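Local coordinates for protein putative Type I topoisomerase (Deinococcus radiodurans, PDB 3M4A) that binds DNA and probably relaxes it as a type IB topoisomerase, breaking and rejoining a single strand without ATP, at residues N165-R170 with T187-M192. Numbering follows the deposited sequence.
With nucleotides of chain B.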
ATOM      1  N   ASN A 165     -15.939  13.679  -7.685  1.00 10.34           N
ATOM      2  CA  ASN A 165     -15.262  12.581  -7.003  1.00  9.95           C
ATOM      3  C   ASN A 165     -13.883  12.281  -7.558  1.00  9.02           C
ATOM      4  O   ASN A 165     -13.254  11.308  -7.100  1.00  9.34           O
ATOM      5  CB  ASN A 165     -16.092  11.307  -7.056  1.00 10.45           C
ATOM      6  CG  ASN A 165     -17.297  11.342  -6.123  1.00 12.01           C
ATOM      7  OD1 ASN A 165     -17.247  11.899  -5.031  1.00 14.14           O
ATOM      8  ND2 ASN A 165     -18.374  10.699  -6.549  1.00 18.11           N
ATOM      9  N   THR A 166     -13.470  13.040  -8.572  1.00  8.71           N
ATOM     10  CA  THR A 166     -12.142  12.873  -9.184  1.00  8.14           C
ATOM     11  C   THR A 166     -11.153  13.764  -8.430  1.00  8.33           C
ATOM     12  O   THR A 166     -11.300  14.996  -8.438  1.00  9.78           O
ATOM     13  CB  THR A 166     -12.112  13.215 -10.689  1.00  8.14           C
ATOM     14  OG1 THR A 166     -13.146  12.487 -11.389  1.00  6.63           O
ATOM     15  CG2 THR A 166     -10.745  12.867 -11.284  1.00  9.36           C
ATOM     16  N   VAL A 167     -10.138  13.161  -7.810  1.00  6.94           N
ATOM     17  CA  VAL A 167      -9.033  13.954  -7.232  1.00  6.97           C
ATOM     18  C   VAL A 167      -7.849  13.759  -8.172  1.00  6.29           C
ATOM     19  O   VAL A 167      -7.490  12.633  -8.456  1.00  6.13           O
ATOM     20  CB  VAL A 167      -8.647  13.501  -5.813  1.00  6.19           C
ATOM     21  CG1 VAL A 167      -7.473  14.302  -5.273  1.00  5.34           C
ATOM     22  CG2 VAL A 167      -9.830  13.629  -4.849  1.00  6.88           C
ATOM     23  N   THR A 168      -7.263  14.848  -8.653  1.00  6.05           N
ATOM     24  CA  THR A 168      -6.129  14.768  -9.576  1.00  6.66           C
ATOM     25  C   THR A 168      -4.919  15.434  -8.940  1.00  5.86           C
ATOM     26  O   THR A 168      -5.023  16.524  -8.426  1.00  5.47           O
ATOM     27  CB  THR A 168      -6.439  15.454 -10.930  1.00  7.92           C
ATOM     28  OG1 THR A 168      -7.518  14.766 -11.583  1.00 11.24           O
ATOM     29  CG2 THR A 168      -5.225  15.445 -11.850  1.00  8.72           C
ATOM     30  N   PHE A 169      -3.779  14.757  -8.997  1.00  4.87           N
ATOM     31  CA  PHE A 169      -2.514  15.288  -8.512  1.00  6.16           C
ATOM     32  C   PHE A 169      -1.591  15.514  -9.696  1.00  5.74           C
ATOM     33  O   PHE A 169      -1.496  14.661 -10.563  1.00  5.65           O
ATOM     34  CB  PHE A 169      -1.854  14.269  -7.586  1.00  6.13           C
ATOM     35  CG  PHE A 169      -2.661  13.940  -6.370  1.00  6.51           C
ATOM     36  CD1 PHE A 169      -2.490  14.656  -5.193  1.00  7.01           C
ATOM     37  CD2 PHE A 169      -3.579  12.902  -6.391  1.00  4.71           C
ATOM     38  CE1 PHE A 169      -3.229  14.343  -4.059  1.00  7.47           C
ATOM     39  CE2 PHE A 169      -4.316  12.589  -5.246  1.00  6.48           C
ATOM     40  CZ  PHE A 169      -4.127  13.302  -4.090  1.00  6.88           C
ATOM     41  N   ARG A 170      -0.893  16.652  -9.720  1.00  5.44           N
ATOM     42  CA  ARG A 170       0.102  16.954 -10.758  1.00  7.62           C
ATOM     43  C   ARG A 170       1.287  17.601 -10.036  1.00  6.52           C
ATOM     44  O   ARG A 170       1.131  18.633  -9.432  1.00  7.08           O
ATOM     45  CB  ARG A 170      -0.481  17.913 -11.805  1.00  8.67           C
ATOM     46  CG  ARG A 170      -1.620  17.328 -12.628  1.00 11.36           C
ATOM     47  CD  ARG A 170      -2.006  18.191 -13.862  1.00 13.30           C
ATOM     48  NE  ARG A 170      -3.247  17.684 -14.452  1.00 15.82           N
ATOM     49  CZ  ARG A 170      -3.347  16.788 -15.439  1.00 18.96           C
ATOM     50  NH1 ARG A 170      -2.281  16.297 -16.053  1.00 20.02           N
ATOM     51  NH2 ARG A 170      -4.553  16.387 -15.836  1.00 21.23           N
ATOM     52  N   THR A 187     -14.699   9.168  -0.378  1.00  6.86           N
ATOM     53  CA  THR A 187     -14.153   9.585   0.916  1.00  6.15           C
ATOM     54  C   THR A 187     -12.909  10.438   0.710  1.00  5.59           C
ATOM     55  O   THR A 187     -12.779  11.503   1.312  1.00  5.41           O
ATOM     56  CB  THR A 187     -13.930   8.369   1.827  1.00  6.65           C
ATOM     57  OG1 THR A 187     -15.220   7.821   2.128  1.00  7.49           O
ATOM     58  CG2 THR A 187     -13.219   8.752   3.123  1.00  6.87           C
ATOM     59  N   LEU A 188     -12.031  10.019  -0.194  1.00  5.22           N
ATOM     60  CA  LEU A 188     -10.866  10.843  -0.529  1.00  5.21           C
ATOM     61  C   LEU A 188     -11.282  12.190  -1.051  1.00  5.33           C
ATOM     62  O   LEU A 188     -10.732  13.190  -0.630  1.00  5.81           O
ATOM     63  CB  LEU A 188      -9.955  10.166  -1.561  1.00  4.96           C
ATOM     64  CG  LEU A 188      -9.110   8.986  -1.058  1.00  6.54           C
ATOM     65  CD1 LEU A 188      -8.376   8.262  -2.185  1.00 10.58           C
ATOM     66  CD2 LEU A 188      -8.109   9.431   0.013  1.00  9.08           C
ATOM     67  N   ALA A 189     -12.246  12.228  -1.977  1.00  4.74           N
ATOM     68  CA  ALA A 189     -12.655  13.514  -2.552  1.00  5.35           C
ATOM     69  C   ALA A 189     -13.234  14.469  -1.508  1.00  5.22           C
ATOM     70  O   ALA A 189     -12.838  15.628  -1.444  1.00  5.39           O
ATOM     71  CB  ALA A 189     -13.632  13.312  -3.718  1.00  4.50           C
ATOM     72  N   ALA A 190     -14.114  13.964  -0.652  1.00  6.02           N
ATOM     73  CA  ALA A 190     -14.747  14.804   0.377  1.00  6.19           C
ATOM     74  C   ALA A 190     -13.722  15.372   1.374  1.00  6.60           C
ATOM     75  O   ALA A 190     -13.765  16.556   1.743  1.00  7.02           O
ATOM     76  CB  ALA A 190     -15.795  13.998   1.118  1.00  6.86           C
ATOM     77  N   ASN A 191     -12.786  14.523   1.787  1.00  5.79           N
ATOM     78  CA  ASN A 191     -11.802  14.932   2.773  1.00  6.44           C
ATOM     79  C   ASN A 191     -10.676  15.753   2.161  1.00  6.32           C
ATOM     80  O   ASN A 191     -10.101  16.598   2.841  1.00  6.83           O
ATOM     81  CB  ASN A 191     -11.275  13.747   3.537  1.00  7.20           C
ATOM     82  CG  ASN A 191     -12.258  13.270   4.584  1.00  7.15           C
ATOM     83  OD1 ASN A 191     -12.384  13.881   5.652  1.00  8.91           O
ATOM     84  ND2 ASN A 191     -12.978  12.193   4.283  1.00  7.23           N
ATOM     85  N   MET A 192     -10.378  15.547   0.882  1.00  6.15           N
ATOM     86  CA  MET A 192      -9.409  16.407   0.204  0.50  6.25           C
ATOM     87  C   MET A 192      -9.941  17.846   0.169  1.00  6.37           C
ATOM     88  O   MET A 192      -9.186  18.812   0.351  1.00  7.24           O
ATOM     89  CB  MET A 192      -9.115  15.896  -1.205  0.50  5.72           C
ATOM     90  CG  MET A 192      -7.973  16.589  -1.900  0.50  5.22           C
ATOM     91  SD  MET A 192      -6.436  16.464  -0.971  0.50  4.16           S
ATOM     92  CE  MET A 192      -5.969  14.771  -1.315  0.50  6.97           C
TER
ATOM     93  P    DG B   9     -16.251  10.721   5.956  1.00  5.93           P
ATOM     94  OP1  DG B   9     -14.968  11.404   6.298  1.00  6.83           O
ATOM     95  OP2  DG B   9     -17.048  11.176   4.799  1.00  6.51           O
ATOM     96  O5'  DG B   9     -16.018   9.152   5.766  1.00  6.23           O
ATOM     97  C5'  DG B   9     -15.311   8.405   6.724  1.00  6.76           C
ATOM     98  C4'  DG B   9     -15.685   6.933   6.652  1.00  6.43           C
ATOM     99  O4'  DG B   9     -17.069   6.687   7.002  1.00  4.58           O
ATOM    100  C3'  DG B   9     -15.578   6.339   5.252  1.00  3.91           C
ATOM    101  O3'  DG B   9     -15.049   5.035   5.370  1.00  4.13           O
ATOM    102  C2'  DG B   9     -16.999   6.446   4.674  1.00  4.40           C
ATOM    103  C1'  DG B   9     -17.842   6.170   5.889  1.00  4.16           C
ATOM    104  N9   DG B   9     -19.106   6.878   6.031  1.00  3.17           N
ATOM    105  C8   DG B   9     -19.332   8.195   5.781  1.00  3.42           C
ATOM    106  N7   DG B   9     -20.528   8.614   6.076  1.00  3.79           N
ATOM    107  C5   DG B   9     -21.144   7.485   6.567  1.00  3.18           C
ATOM    108  C6   DG B   9     -22.453   7.307   7.056  1.00  3.88           C
ATOM    109  O6   DG B   9     -23.368   8.127   7.175  1.00  3.78           O
ATOM    110  N1   DG B   9     -22.656   6.004   7.449  1.00  3.22           N
ATOM    111  C2   DG B   9     -21.731   4.991   7.395  1.00  3.34           C
ATOM    112  N2   DG B   9     -22.097   3.775   7.825  1.00  3.02           N
ATOM    113  N3   DG B   9     -20.497   5.156   6.968  1.00  3.50           N
ATOM    114  C4   DG B   9     -20.292   6.410   6.540  1.00  2.49           C
ATOM    115  P    DC B  10     -14.671   4.211   4.054  1.00  5.88           P
ATOM    116  OP1  DC B  10     -13.691   3.195   4.423  1.00  5.52           O
ATOM    117  OP2  DC B  10     -14.341   5.106   2.919  1.00  4.77           O
ATOM    118  O5'  DC B  10     -16.011   3.447   3.661  1.00  5.68           O
ATOM    119  C5'  DC B  10     -16.539   2.460   4.562  1.00  6.55           C
ATOM    120  C4'  DC B  10     -17.915   2.042   4.103  1.00  7.53           C
ATOM    121  O4'  DC B  10     -18.846   3.158   4.245  1.00  6.40           O
ATOM    122  C3'  DC B  10     -18.008   1.605   2.639  1.00  7.99           C
ATOM    123  O3'  DC B  10     -18.899   0.520   2.510  1.00 12.32           O
ATOM    124  C2'  DC B  10     -18.590   2.815   1.945  1.00  7.42           C
ATOM    125  C1'  DC B  10     -19.571   3.246   3.019  1.00  6.17           C
ATOM    126  N1   DC B  10     -20.097   4.615   2.898  1.00  4.90           N
ATOM    127  C2   DC B  10     -21.351   4.877   3.464  1.00  3.47           C
ATOM    128  O2   DC B  10     -21.970   3.959   4.037  1.00  5.00           O
ATOM    129  N3   DC B  10     -21.864   6.117   3.356  1.00  4.03           N
ATOM    130  C4   DC B  10     -21.195   7.080   2.723  1.00  5.01           C
ATOM    131  N4   DC B  10     -21.752   8.287   2.663  1.00  6.12           N
ATOM    132  C5   DC B  10     -19.912   6.835   2.148  1.00  6.27           C
ATOM    133  C6   DC B  10     -19.413   5.598   2.252  1.00  5.79           C
TER
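Ala189 and Met192, on one flank of helix 187-192, pack against Val167 and Phe169 of strand 166-170, while another flank of the helix holds DNA. Thr187, at the start of the segment, belongs to that DNA flank: its OG1 donates a hydrogen bond to OP2 of DC10 of chain B (3.0 Å). Leu188 turns back to the protein side, where its carbonyl carbon lies near Val167 CG2. One residue on, that methyl group sits 3.6 Å from Ala189 CA, and Ala189 CB fits against Asn165 CA at 3.7 Å. Asn191 returns to the phosphates. Its ND2 donates to OP1 of DG9 of chain B at 2.9 Å in a nearly straight bond (173°), gripping the phosphate, and a second bond, to Thr187 O at 3.1 Å, ties the amide to its own helix. Asn191 N reaches that carbonyl oxygen from the opposite face of its plane, and OD1 accepts from Lys194 NZ. A leucine in place of Asn191 would probably leave OP1 of DG9 of chain B without this donor and Lys194 NZ without its acceptor, and undo the side-chain tie to Thr187 O. Met192 closes the apolar side: CG, anti to the backbone N (chi1 -171°), passes Val167 CG1, and in one of two modelled conformers the bent chain brings CE tip to tip with Phe169, 3.6 Å from CZ. The axes of strand 166-170 and helix 187-192 approach to 8.0 Å at 68°. Within the catalytic core region of this type IB topoisomerase, the packing joins a DNA-binding helix to the middle strand of an antiparallel three-stranded sheet; Val160 of strand 160-163 touches Val167 and Phe169, Val162 touches Met192, Phe136 meets the Phe169 ring edge-to-face, and helix 120-134 packs against Leu188 and Asn191.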